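Local coordinates for FAD:protein FMN transferase (Vibrio cholerae, PDB 6NXI) that probably transfers the FMN moiety of FAD onto a threonine hydroxyl of a target flavoprotein, releasing AMP, with magnesium or manganese as cofactor, at residues I85-N88 with A94-V97; V81-R86 with S154-G159; G183-K188 with W197-E202; T259-S264 with S310-F315. All coordinates share one frame; numbering follows the deposited sequence.

Overall arrangement
Contacts 1 and 2 both start from helix 75-90, share I85 and R86, and have centres about 8 Å apart; their second segments, 94-97 and 154-159, touch each other and line the FAD pocket. Contacts 3 and 4 follow later in the chain, with centres about 12 Å apart, and both reach the eight-stranded antiparallel sheet, through strands 184-188 and 255-262. I201 of contact 3 packs on T259 and F312 of contact 4. Contacts 1 and 3 lie on opposite sides of the chain's centre, about 24 Å apart between centres. Two bound magnesium ions lie in the region between: T155 of contact 2 binds one, E184 of contact 3 the other, and D269 contributes to both sites.

Contact 1. Residues I85-N88 with A94-V97; sequences IRLN and ALDV. With FAD (flavin-adenine dinucleotide), chain B; EDO (1,2-ethanediol), chain E.
The loop 94-97 comes back against helix 75-90 so closely that the CA atoms of N88 and L95 lie 4.9 Å apart. N88 spans this short gap with its amide: CG stands anti to the backbone N (chi1 174°), and ND2 donates to L95 O at 2.8 Å, the angle at the hydrogen being 154°. The acceptor lies in the plane of the N88 amide, whereas the donor sits 36° above the carbonyl plane of L95 and thus misses its lone-pair directions. ND2 also donates to water 1 at 2.9 Å, and this water donates in turn to D96 OD2 at 2.7 Å, so one buried amide nitrogen is tied to both L95 and D96. The other carboxylate oxygen of D96 is held by T98 OG1, while T91 OG1 bonds L87 O and L95 N and so joins helix and loop a second time. The loop is the adenine-reading part of the FAD pocket: FAD N6A donates to A94 O at 3.1 Å and D96 N donates to FAD N1A at 3.0 Å, backbone atoms thus recognising the amino-pyrimidine edge of the base. L95 lies between helix and cofactor with its two methyls divided. Its CD2 rests on the stem of L87, 3.8 Å from L87 CB, and its CD1 approaches the adenine, 3.8 Å from FAD N1A. Beyond this leucine pair, helix 265-278 packs on L87 through L271 and on A94 through V277 and M278.

Contact 2. Residues V81-R86 with S154-G159; sequences VKEAIR and STIAKG. With MG (magnesium ion), chain C; FAD (flavin-adenine dinucleotide), chain B; EDO (1,2-ethanediol), chain E.
An extended chain carries I156 across to E83 and A84: CG1 is anti to the backbone N (chi1 -173°) and CD1 anti to CA (chi2 171°). I156 occupies the N-cap position of helix 157-171, so this contact docks the start of that helix, and the magnesium-binding turn before it, onto the side of helix 75-90. The terminal methyl of I156 makes the contact. CD1 lies 3.8 Å from A84 N and 3.9 Å from E83 CG, with the E83 and I156 side chains meeting at about a right angle; M266 of helix 265-278 packs on both. Past CG the E83 chain bends away, and its carboxylate meets R86 in a side-on, two-nitrogen salt bridge. R86 NE donates to E83 OE1 at 2.9 Å, nearly straight at 174°, and R86 NH2 to E83 OE2, which also bonds T267 OG1. Both oxygens lie near the guanidinium plane, at its edge, while the carboxylate itself is turned out of that plane. Next to I156, T155 belongs to the magnesium and FAD site, with D269 and T273. Its magnesium ion is bound by T155 O at 2.3 Å and FAD O2A at 2.4 Å.

Contact 3. Residues G183-K188 with W197-E202; sequences GEIRLK and WRIAIE. With MG (magnesium ion), chain D.
From CB outward, the W197 side chain lies first against L187 and then alongside the K188 carbonyl at the end of strand 184-188. W197 CB touches both methyls of L187, with CD2 at 3.8 Å and CD1 at 4.0 Å. W197 CG is still 4.1 Å from L187 CD2, which approaches the indole obliquely. Further along, W197 CD1 comes 3.5 Å from K188 O, and the neighbouring NE1 donates to that oxygen at 3.0 Å. The bond is bent, 137° at the hydrogen: NE1 stands 50° above the carbonyl plane of K188, and the oxygen is tilted 19° from the indole plane. Two residues on, I199 turns its CG2 branch to the same strand, where it lies 4.0 Å from L187 CD1 and 4.1 Å from I185 CD1. I222 of the adjacent strand 220-225 completes this apolar patch. Strand alternation sorts the rest: I185 and L187 point to segment 197-202, while E184, R186 and K188 face helix 157-171; K188 NZ forms a salt bridge with E175, just past that helix. The contact thus packs the two-stranded unit of 199-203 and 211-215 on one face of the large antiparallel sheet, whose other face presents E184 OE1 to a magnesium ion beside FAD.

Contact 4. Residues T259-S264 with S310-F315; sequences TVLDKS and SSFKPF
One residue beyond L261, whose side chain meets F312 and F315, D262 OD2 accepts from S264 N at 2.9 Å, 164° at the hydrogen. This bond, on the anti side of the carboxylate, makes an Asx turn that ends strand 255-262. It leads directly into helix 265-278: S264 is the N-cap residue, its OG bonded to T267 N and also to D163 OD2. The cross-contact itself is apolar and rests on L261. With CG beside the backbone N (chi1 -47°) and one methyl extended, L261 directs CD1 onto a face of the F315 ring, a CH-pi contact 3.6 Å from the ring centroid and 19° off its normal. The methyl is offset toward the rim, so its shortest approach is 3.4 Å, to F315 CE2, and F315 CD2 follows at 3.5 Å. The two side chains arrive from opposite directions. A second aromatic, F312, meets the branch point of the leucine: L261 CG approaches the F312 ring obliquely, 4.2 Å from F312 CE1. F312 and F315 are brought to the same leucine by the 3-10 turn of residues 313-315, in which F315 N bonds F312 O at 3.1 Å. P293 touches L261 and F312, and I201 also packs on F312. Because alternate residues of a strand face opposite ways, V260 packs on helix 265-278 while L261 lies on the other face of the antiparallel sheet, where the C-terminal chain folds back after edge strand 304-308 and lays F312 and F315 on that face.

Contact 1. Residues I85-N88 with A94-V97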
# COMPACT_ATOMS: atom_id res chain seq x y z
N ILE A 85 -0.71 12.13 -4.36
CA ILE A 85 -0.63 13.04 -5.53
C ILE A 85 0.78 13.01 -6.12
O ILE A 85 0.88 12.91 -7.35
CB ILE A 85 -1.12 14.45 -5.16
CG1 ILE A 85 -2.61 14.39 -4.84
CG2 ILE A 85 -0.83 15.41 -6.30
CD1 ILE A 85 -3.14 15.66 -4.29
N ARG A 86 1.81 13.05 -5.27
CA ARG A 86 3.20 13.02 -5.77
C ARG A 86 3.42 11.73 -6.56
O ARG A 86 4.05 11.77 -7.64
CB ARG A 86 4.20 13.10 -4.63
CG ARG A 86 5.63 13.25 -5.12
CD ARG A 86 6.60 13.20 -3.98
NE ARG A 86 6.81 11.90 -3.34
CZ ARG A 86 7.72 11.02 -3.73
NH1 ARG A 86 8.49 11.30 -4.76
NH2 ARG A 86 7.85 9.87 -3.11
N LEU A 87 2.93 10.60 -6.02
CA LEU A 87 3.19 9.31 -6.67
C LEU A 87 2.31 9.16 -7.91
O LEU A 87 2.70 8.46 -8.85
CB LEU A 87 2.95 8.18 -5.67
CG LEU A 87 3.93 8.11 -4.50
CD1 LEU A 87 3.59 6.96 -3.58
CD2 LEU A 87 5.36 7.99 -4.98
N ASN A 88 1.17 9.83 -7.93
CA ASN A 88 0.39 9.92 -9.18
C ASN A 88 1.28 10.53 -10.28
O ASN A 88 1.32 9.96 -11.38
CB ASN A 88 -0.92 10.70 -9.01
CG ASN A 88 -1.62 10.90 -10.33
OD1 ASN A 88 -1.39 11.91 -11.04
ND2 ASN A 88 -2.52 9.96 -10.66
N ALA A 94 -0.85 6.34 -13.09
CA ALA A 94 -1.19 4.93 -12.77
C ALA A 94 -1.76 4.81 -11.34
O ALA A 94 -2.74 4.11 -11.14
CB ALA A 94 0.02 4.05 -12.97
N LEU A 95 -1.08 5.39 -10.35
CA LEU A 95 -1.60 5.41 -8.98
C LEU A 95 -2.54 6.59 -8.86
O LEU A 95 -2.09 7.74 -8.97
CB LEU A 95 -0.48 5.53 -7.95
CG LEU A 95 -0.96 5.21 -6.54
CD1 LEU A 95 -1.08 3.70 -6.37
CD2 LEU A 95 -0.04 5.80 -5.47
N ASP A 96 -3.82 6.32 -8.70
CA ASP A 96 -4.84 7.40 -8.68
C ASP A 96 -5.83 7.08 -7.58
O ASP A 96 -6.71 6.33 -7.80
CB ASP A 96 -5.48 7.61 -10.05
CG ASP A 96 -6.35 8.87 -10.09
OD1 ASP A 96 -6.78 9.33 -9.00
OD2 ASP A 96 -6.58 9.39 -11.22
N VAL A 97 -5.68 7.68 -6.41
CA VAL A 97 -6.57 7.41 -5.25
C VAL A 97 -8.00 7.91 -5.52
O VAL A 97 -8.87 7.58 -4.70
CB VAL A 97 -5.96 8.00 -3.97
CG1 VAL A 97 -4.69 7.24 -3.62
CG2 VAL A 97 -5.75 9.51 -4.06
PA FAD B . -2.53 -2.49 -2.79
O1A FAD B . -2.08 -3.34 -3.93
O2A FAD B . -1.53 -1.84 -1.92
O5B FAD B . -3.54 -1.36 -3.32
C5B FAD B . -4.77 -1.87 -3.89
C4B FAD B . -5.97 -1.13 -3.35
O4B FAD B . -5.92 0.29 -3.66
C3B FAD B . -7.28 -1.64 -3.94
O3B FAD B . -7.82 -2.66 -3.10
C2B FAD B . -8.14 -0.38 -4.03
O2B FAD B . -8.76 -0.10 -2.79
C1B FAD B . -7.10 0.69 -4.34
N9A FAD B . -6.77 0.87 -5.74
C8A FAD B . -7.02 0.01 -6.82
N7A FAD B . -6.44 0.44 -7.92
C5A FAD B . -5.84 1.64 -7.60
C6A FAD B . -5.11 2.56 -8.37
N6A FAD B . -4.80 2.38 -9.66
N1A FAD B . -4.60 3.62 -7.71
C2A FAD B . -4.90 3.78 -6.41
N3A FAD B . -5.58 2.97 -5.58
C4A FAD B . -6.03 1.91 -6.26
N1 FAD B . -10.93 -3.64 4.39
C2 FAD B . -12.09 -4.11 4.97
O2 FAD B . -12.65 -5.13 4.52
N3 FAD B . -12.65 -3.50 6.05
C4 FAD B . -12.11 -2.37 6.61
O4 FAD B . -12.65 -1.82 7.56
C4X FAD B . -10.91 -1.84 6.02
N5 FAD B . -10.37 -0.75 6.54
C5X FAD B . -9.23 -0.25 5.95
C6 FAD B . -8.66 0.92 6.46
C7 FAD B . -7.51 1.49 5.94
C7M FAD B . -6.94 2.75 6.55
C8 FAD B . -6.88 0.84 4.85
C8M FAD B . -5.64 1.40 4.22
C9 FAD B . -7.45 -0.33 4.33
C9A FAD B . -8.61 -0.90 4.86
N10 FAD B . -9.21 -2.05 4.34
C10 FAD B . -10.37 -2.56 4.90
C1' FAD B . -8.56 -2.80 3.24
C2' FAD B . -8.73 -2.20 1.90
O2' FAD B . -10.10 -2.20 1.52
C3' FAD B . -7.93 -3.02 0.87
O3' FAD B . -8.40 -4.34 0.76
C4' FAD B . -6.46 -3.17 1.20
O4' FAD B . -5.97 -1.94 1.72
C5' FAD B . -5.66 -3.66 0.01
O5' FAD B . -4.26 -3.58 0.35
P FAD B . -3.19 -4.28 -0.59
O1P FAD B . -3.61 -5.64 -0.95
O2P FAD B . -1.89 -3.97 0.12
O3P FAD B . -3.43 -3.39 -1.88
C1 EDO E . 11.32 8.38 -5.82
O1 EDO E . 10.94 9.74 -5.92
C2 EDO E . 10.37 7.52 -5.11
O2 EDO E . 9.85 8.13 -3.97
O HOH W 1 -4.36 9.57 -12.83

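Contact 2. Residues V81-R86 with S154-G159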
# COMPACT_ATOMS: atom_id res chain seq x y z
N VAL A 81 -2.36 12.14 1.57
CA VAL A 81 -2.93 12.58 0.27
C VAL A 81 -1.85 13.28 -0.58
O VAL A 81 -1.78 13.05 -1.78
CB VAL A 81 -4.20 13.45 0.44
CG1 VAL A 81 -4.67 13.97 -0.90
CG2 VAL A 81 -5.30 12.62 1.10
N LYS A 82 -0.99 14.07 0.04
CA LYS A 82 0.10 14.74 -0.70
C LYS A 82 1.01 13.69 -1.36
O LYS A 82 1.40 13.90 -2.53
CB LYS A 82 0.90 15.62 0.24
CG LYS A 82 1.91 16.51 -0.46
CD LYS A 82 2.52 17.54 0.48
CE LYS A 82 1.51 18.28 1.33
NZ LYS A 82 0.78 19.36 0.61
N GLU A 83 1.31 12.63 -0.63
CA GLU A 83 2.19 11.55 -1.13
C GLU A 83 1.43 10.85 -2.26
O GLU A 83 2.01 10.60 -3.29
CB GLU A 83 2.59 10.61 -0.01
CG GLU A 83 3.56 9.55 -0.50
CD GLU A 83 4.95 10.02 -0.92
OE1 GLU A 83 5.23 11.28 -0.97
OE2 GLU A 83 5.75 9.10 -1.27
N ALA A 84 0.14 10.64 -2.12
CA ALA A 84 -0.65 10.00 -3.19
C ALA A 84 -0.59 10.82 -4.50
O ALA A 84 -0.54 10.23 -5.64
CB ALA A 84 -2.09 9.80 -2.77
N ILE A 85 -0.71 12.13 -4.36
CA ILE A 85 -0.63 13.04 -5.53
C ILE A 85 0.78 13.01 -6.12
O ILE A 85 0.88 12.91 -7.35
CB ILE A 85 -1.12 14.45 -5.16
CG1 ILE A 85 -2.61 14.39 -4.84
CG2 ILE A 85 -0.83 15.41 -6.30
CD1 ILE A 85 -3.14 15.66 -4.29
N ARG A 86 1.81 13.05 -5.27
CA ARG A 86 3.20 13.02 -5.77
C ARG A 86 3.42 11.73 -6.56
O ARG A 86 4.05 11.77 -7.64
CB ARG A 86 4.20 13.10 -4.63
CG ARG A 86 5.63 13.25 -5.12
CD ARG A 86 6.60 13.20 -3.98
NE ARG A 86 6.81 11.90 -3.34
CZ ARG A 86 7.72 11.02 -3.73
NH1 ARG A 86 8.49 11.30 -4.76
NH2 ARG A 86 7.85 9.87 -3.11
N SER A 154 -6.68 3.03 0.27
CA SER A 154 -6.36 1.60 0.59
C SER A 154 -4.95 1.23 0.17
O SER A 154 -4.36 0.28 0.75
CB SER A 154 -7.39 0.71 -0.10
OG SER A 154 -8.63 0.85 0.54
N THR A 155 -4.41 1.93 -0.83
CA THR A 155 -3.16 1.55 -1.50
C THR A 155 -2.00 2.11 -0.73
O THR A 155 -0.88 1.83 -1.14
CB THR A 155 -3.13 2.02 -2.95
OG1 THR A 155 -2.17 1.25 -3.66
CG2 THR A 155 -2.83 3.47 -3.13
N ILE A 156 -2.24 2.98 0.25
CA ILE A 156 -1.11 3.79 0.78
C ILE A 156 -1.24 3.94 2.28
O ILE A 156 -0.18 4.13 2.98
CB ILE A 156 -1.04 5.13 0.03
CG1 ILE A 156 0.21 5.95 0.40
CG2 ILE A 156 -2.35 5.90 0.16
CD1 ILE A 156 0.41 7.18 -0.52
N ALA A 157 -2.46 4.05 2.81
CA ALA A 157 -2.59 4.32 4.26
C ALA A 157 -2.15 3.09 5.09
O ALA A 157 -1.83 3.30 6.30
CB ALA A 157 -3.97 4.76 4.59
N LYS A 158 -2.06 1.88 4.54
CA LYS A 158 -1.48 0.74 5.29
C LYS A 158 0.02 1.01 5.56
O LYS A 158 0.45 0.85 6.70
CB LYS A 158 -1.68 -0.56 4.51
CG LYS A 158 -1.85 -1.82 5.32
CD LYS A 158 -2.60 -2.89 4.50
CE LYS A 158 -1.73 -3.40 3.38
NZ LYS A 158 -2.17 -4.73 2.90
N GLY A 159 0.79 1.38 4.54
CA GLY A 159 2.20 1.78 4.64
C GLY A 159 2.33 2.90 5.64
O GLY A 159 3.26 2.90 6.42
MG MG C . -0.16 0.03 -2.45
PA FAD B . -2.53 -2.49 -2.79
O1A FAD B . -2.08 -3.34 -3.93
O2A FAD B . -1.53 -1.84 -1.92
O5B FAD B . -3.54 -1.36 -3.32
C5B FAD B . -4.77 -1.87 -3.89
C4B FAD B . -5.97 -1.13 -3.35
O4B FAD B . -5.92 0.29 -3.66
C3B FAD B . -7.28 -1.64 -3.94
O3B FAD B . -7.82 -2.66 -3.10
C2B FAD B . -8.14 -0.38 -4.03
O2B FAD B . -8.76 -0.10 -2.79
C1B FAD B . -7.10 0.69 -4.34
N9A FAD B . -6.77 0.87 -5.74
C8A FAD B . -7.02 0.01 -6.82
N7A FAD B . -6.44 0.44 -7.92
C5A FAD B . -5.84 1.64 -7.60
C6A FAD B . -5.11 2.56 -8.37
N6A FAD B . -4.80 2.38 -9.66
N1A FAD B . -4.60 3.62 -7.71
C2A FAD B . -4.90 3.78 -6.41
N3A FAD B . -5.58 2.97 -5.58
C4A FAD B . -6.03 1.91 -6.26
N1 FAD B . -10.93 -3.64 4.39
C2 FAD B . -12.09 -4.11 4.97
O2 FAD B . -12.65 -5.13 4.52
N3 FAD B . -12.65 -3.50 6.05
C4 FAD B . -12.11 -2.37 6.61
O4 FAD B . -12.65 -1.82 7.56
C4X FAD B . -10.91 -1.84 6.02
N5 FAD B . -10.37 -0.75 6.54
C5X FAD B . -9.23 -0.25 5.95
C6 FAD B . -8.66 0.92 6.46
C7 FAD B . -7.51 1.49 5.94
C7M FAD B . -6.94 2.75 6.55
C8 FAD B . -6.88 0.84 4.85
C8M FAD B . -5.64 1.40 4.22
C9 FAD B . -7.45 -0.33 4.33
C9A FAD B . -8.61 -0.90 4.86
N10 FAD B . -9.21 -2.05 4.34
C10 FAD B . -10.37 -2.56 4.90
C1' FAD B . -8.56 -2.80 3.24
C2' FAD B . -8.73 -2.20 1.90
O2' FAD B . -10.10 -2.20 1.52
C3' FAD B . -7.93 -3.02 0.87
O3' FAD B . -8.40 -4.34 0.76
C4' FAD B . -6.46 -3.17 1.20
O4' FAD B . -5.97 -1.94 1.72
C5' FAD B . -5.66 -3.66 0.01
O5' FAD B . -4.26 -3.58 0.35
P FAD B . -3.19 -4.28 -0.59
O1P FAD B . -3.61 -5.64 -0.95
O2P FAD B . -1.89 -3.97 0.12
O3P FAD B . -3.43 -3.39 -1.88
C1 EDO E . 11.32 8.38 -5.82
O1 EDO E . 10.94 9.74 -5.92
C2 EDO E . 10.37 7.52 -5.11
O2 EDO E . 9.85 8.13 -3.97

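Contact 3. Residues G183-K188 with W197-E202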
# COMPACT_ATOMS: atom_id res chain seq x y z
N GLY A 183 0.94 -7.46 5.33
CA GLY A 183 2.03 -7.78 4.42
C GLY A 183 2.96 -6.63 4.09
O GLY A 183 4.05 -6.91 3.53
N GLU A 184 2.60 -5.39 4.42
CA GLU A 184 3.50 -4.23 4.24
C GLU A 184 4.41 -4.20 5.48
O GLU A 184 3.88 -4.44 6.61
CB GLU A 184 2.72 -2.92 4.19
CG GLU A 184 2.42 -2.46 2.77
CD GLU A 184 1.88 -3.47 1.78
OE1 GLU A 184 0.66 -3.42 1.51
OE2 GLU A 184 2.67 -4.38 1.31
N ILE A 185 5.71 -4.05 5.26
CA ILE A 185 6.72 -4.25 6.32
C ILE A 185 7.64 -3.05 6.46
O ILE A 185 8.07 -2.44 5.49
CB ILE A 185 7.50 -5.53 6.02
CG1 ILE A 185 6.57 -6.74 5.99
CG2 ILE A 185 8.63 -5.67 7.02
CD1 ILE A 185 7.26 -7.99 5.45
N ARG A 186 8.06 -2.80 7.68
CA ARG A 186 9.21 -1.93 7.91
C ARG A 186 10.12 -2.55 8.97
O ARG A 186 9.58 -3.03 9.99
CB ARG A 186 8.78 -0.53 8.33
CG ARG A 186 9.96 0.40 8.47
CD ARG A 186 9.51 1.84 8.32
NE ARG A 186 10.48 2.69 8.96
CZ ARG A 186 10.29 3.97 9.24
NH1 ARG A 186 9.13 4.54 8.97
NH2 ARG A 186 11.28 4.64 9.83
N LEU A 187 11.42 -2.53 8.72
CA LEU A 187 12.43 -3.23 9.55
C LEU A 187 13.47 -2.26 10.07
O LEU A 187 13.83 -1.29 9.37
CB LEU A 187 13.18 -4.22 8.67
CG LEU A 187 12.38 -5.21 7.86
CD1 LEU A 187 13.29 -6.03 6.96
CD2 LEU A 187 11.55 -6.08 8.81
N LYS A 188 13.97 -2.53 11.25
CA LYS A 188 15.15 -1.81 11.75
C LYS A 188 16.01 -2.77 12.59
O LYS A 188 15.44 -3.53 13.38
CB LYS A 188 14.79 -0.58 12.57
CG LYS A 188 15.98 0.36 12.72
CD LYS A 188 15.63 1.51 13.59
CE LYS A 188 16.61 2.64 13.47
NZ LYS A 188 17.59 2.53 14.56
N TRP A 197 16.81 -8.66 9.80
CA TRP A 197 15.51 -9.38 9.73
C TRP A 197 15.37 -10.00 8.34
O TRP A 197 15.70 -9.29 7.36
CB TRP A 197 14.35 -8.40 9.98
CG TRP A 197 14.34 -7.79 11.36
CD1 TRP A 197 14.95 -6.62 11.74
CD2 TRP A 197 13.74 -8.33 12.54
NE1 TRP A 197 14.82 -6.44 13.08
CE2 TRP A 197 14.07 -7.45 13.61
CE3 TRP A 197 12.96 -9.44 12.83
CZ2 TRP A 197 13.59 -7.64 14.89
CZ3 TRP A 197 12.49 -9.65 14.11
CH2 TRP A 197 12.82 -8.75 15.14
N ARG A 198 14.74 -11.16 8.26
CA ARG A 198 14.65 -11.98 7.02
C ARG A 198 13.22 -11.91 6.49
O ARG A 198 12.23 -12.13 7.23
CB ARG A 198 15.12 -13.41 7.32
CG ARG A 198 16.58 -13.47 7.75
CD ARG A 198 17.09 -14.79 8.30
NE ARG A 198 17.48 -15.63 7.16
CZ ARG A 198 17.02 -16.86 6.86
NH1 ARG A 198 16.15 -17.50 7.63
NH2 ARG A 198 17.48 -17.46 5.78
N ILE A 199 13.05 -11.49 5.23
CA ILE A 199 11.69 -11.52 4.64
C ILE A 199 11.78 -12.46 3.44
O ILE A 199 12.86 -12.68 2.92
CB ILE A 199 11.18 -10.11 4.26
CG1 ILE A 199 11.98 -9.61 3.07
CG2 ILE A 199 11.23 -9.15 5.47
CD1 ILE A 199 11.39 -8.40 2.43
N ALA A 200 10.67 -13.01 3.02
CA ALA A 200 10.63 -13.89 1.83
C ALA A 200 9.94 -13.20 0.68
O ALA A 200 8.88 -12.57 0.87
CB ALA A 200 9.95 -15.19 2.22
N ILE A 201 10.55 -13.29 -0.50
CA ILE A 201 9.87 -12.93 -1.77
C ILE A 201 9.34 -14.22 -2.40
O ILE A 201 10.14 -15.12 -2.62
CB ILE A 201 10.79 -12.15 -2.71
CG1 ILE A 201 11.39 -10.95 -1.97
CG2 ILE A 201 9.97 -11.77 -3.95
CD1 ILE A 201 11.62 -9.73 -2.81
N GLU A 202 8.03 -14.27 -2.61
CA GLU A 202 7.34 -15.44 -3.21
C GLU A 202 7.60 -15.38 -4.72
O GLU A 202 7.38 -14.33 -5.35
CB GLU A 202 5.85 -15.46 -2.86
CG GLU A 202 5.57 -15.71 -1.39
CD GLU A 202 5.83 -17.12 -0.88
OE1 GLU A 202 5.80 -18.08 -1.69
OE2 GLU A 202 6.06 -17.27 0.34
MG MG D . -0.57 -2.27 -0.04
O HOH W 2 -1.90 -0.78 1.22
O HOH W 3 1.30 -2.89 -1.72

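Contact 4. Residues T259-S264 with S310-F315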
# COMPACT_ATOMS: atom_id res chain seq x y z
N THR A 259 7.50 -5.88 -5.88
CA THR A 259 8.11 -5.61 -4.56
C THR A 259 8.96 -4.33 -4.65
O THR A 259 9.82 -4.25 -5.52
CB THR A 259 8.98 -6.78 -4.11
OG1 THR A 259 8.14 -7.94 -4.18
CG2 THR A 259 9.48 -6.54 -2.70
N VAL A 260 8.73 -3.38 -3.73
CA VAL A 260 9.43 -2.09 -3.68
C VAL A 260 10.05 -1.92 -2.29
O VAL A 260 9.35 -2.14 -1.28
CB VAL A 260 8.48 -0.92 -4.01
CG1 VAL A 260 9.20 0.39 -3.87
CG2 VAL A 260 7.86 -1.07 -5.40
N LEU A 261 11.31 -1.51 -2.26
CA LEU A 261 11.94 -0.99 -1.02
C LEU A 261 11.94 0.54 -1.02
O LEU A 261 12.22 1.17 -2.04
CB LEU A 261 13.37 -1.49 -0.94
CG LEU A 261 13.59 -2.97 -1.20
CD1 LEU A 261 15.08 -3.32 -1.08
CD2 LEU A 261 12.75 -3.80 -0.28
N ASP A 262 11.70 1.11 0.15
CA ASP A 262 11.84 2.57 0.38
C ASP A 262 12.05 2.75 1.88
O ASP A 262 11.54 1.94 2.62
CB ASP A 262 10.62 3.35 -0.09
CG ASP A 262 10.83 4.86 -0.18
OD1 ASP A 262 11.34 5.28 -1.24
OD2 ASP A 262 10.55 5.59 0.82
N LYS A 263 12.68 3.82 2.28
CA LYS A 263 12.80 4.18 3.71
C LYS A 263 11.41 4.36 4.34
O LYS A 263 11.26 4.12 5.55
CB LYS A 263 13.67 5.44 3.83
CG LYS A 263 15.13 5.23 3.46
CD LYS A 263 15.88 4.30 4.40
CE LYS A 263 17.37 4.28 4.17
NZ LYS A 263 17.92 2.96 4.56
N SER A 264 10.39 4.75 3.57
CA SER A 264 9.00 4.92 4.00
C SER A 264 8.12 3.79 3.48
O SER A 264 8.11 3.55 2.28
CB SER A 264 8.44 6.26 3.55
OG SER A 264 7.04 6.25 3.66
N SER A 310 18.29 -1.51 -11.09
CA SER A 310 19.72 -1.37 -10.73
C SER A 310 19.87 -1.23 -9.22
O SER A 310 20.87 -1.71 -8.68
CB SER A 310 20.33 -0.21 -11.45
OG SER A 310 20.40 -0.51 -12.83
N SER A 311 18.95 -0.55 -8.56
CA SER A 311 19.08 -0.29 -7.11
C SER A 311 18.58 -1.48 -6.28
O SER A 311 18.83 -1.47 -5.06
CB SER A 311 18.45 1.02 -6.76
OG SER A 311 17.07 0.94 -7.03
N PHE A 312 17.92 -2.48 -6.89
CA PHE A 312 17.47 -3.73 -6.22
C PHE A 312 18.50 -4.85 -6.33
O PHE A 312 18.47 -5.78 -5.50
CB PHE A 312 16.19 -4.29 -6.85
CG PHE A 312 15.50 -5.32 -5.98
CD1 PHE A 312 14.53 -4.96 -5.06
CD2 PHE A 312 15.84 -6.67 -6.07
CE1 PHE A 312 13.93 -5.91 -4.24
CE2 PHE A 312 15.23 -7.62 -5.26
CZ PHE A 312 14.28 -7.24 -4.34
N LYS A 313 19.38 -4.80 -7.33
CA LYS A 313 20.36 -5.88 -7.62
C LYS A 313 21.02 -6.35 -6.32
O LYS A 313 20.95 -7.54 -6.02
CB LYS A 313 21.40 -5.42 -8.66
CG LYS A 313 20.84 -4.91 -9.98
CD LYS A 313 19.88 -5.86 -10.68
CE LYS A 313 19.77 -5.59 -12.17
NZ LYS A 313 19.06 -6.68 -12.89
N PRO A 314 21.62 -5.45 -5.50
CA PRO A 314 22.37 -5.87 -4.31
C PRO A 314 21.66 -6.93 -3.44
O PRO A 314 22.31 -7.88 -3.01
CB PRO A 314 22.49 -4.57 -3.50
CG PRO A 314 22.48 -3.48 -4.54
CD PRO A 314 21.57 -3.99 -5.63
N PHE A 315 20.36 -6.76 -3.23
CA PHE A 315 19.54 -7.48 -2.22
C PHE A 315 19.39 -8.97 -2.58
O PHE A 315 19.32 -9.77 -1.63
CB PHE A 315 18.19 -6.78 -2.07
CG PHE A 315 18.35 -5.42 -1.43
CD1 PHE A 315 18.65 -5.31 -0.09
CD2 PHE A 315 18.26 -4.26 -2.19
CE1 PHE A 315 18.82 -4.06 0.50
CE2 PHE A 315 18.43 -3.02 -1.61
CZ PHE A 315 18.71 -2.92 -0.26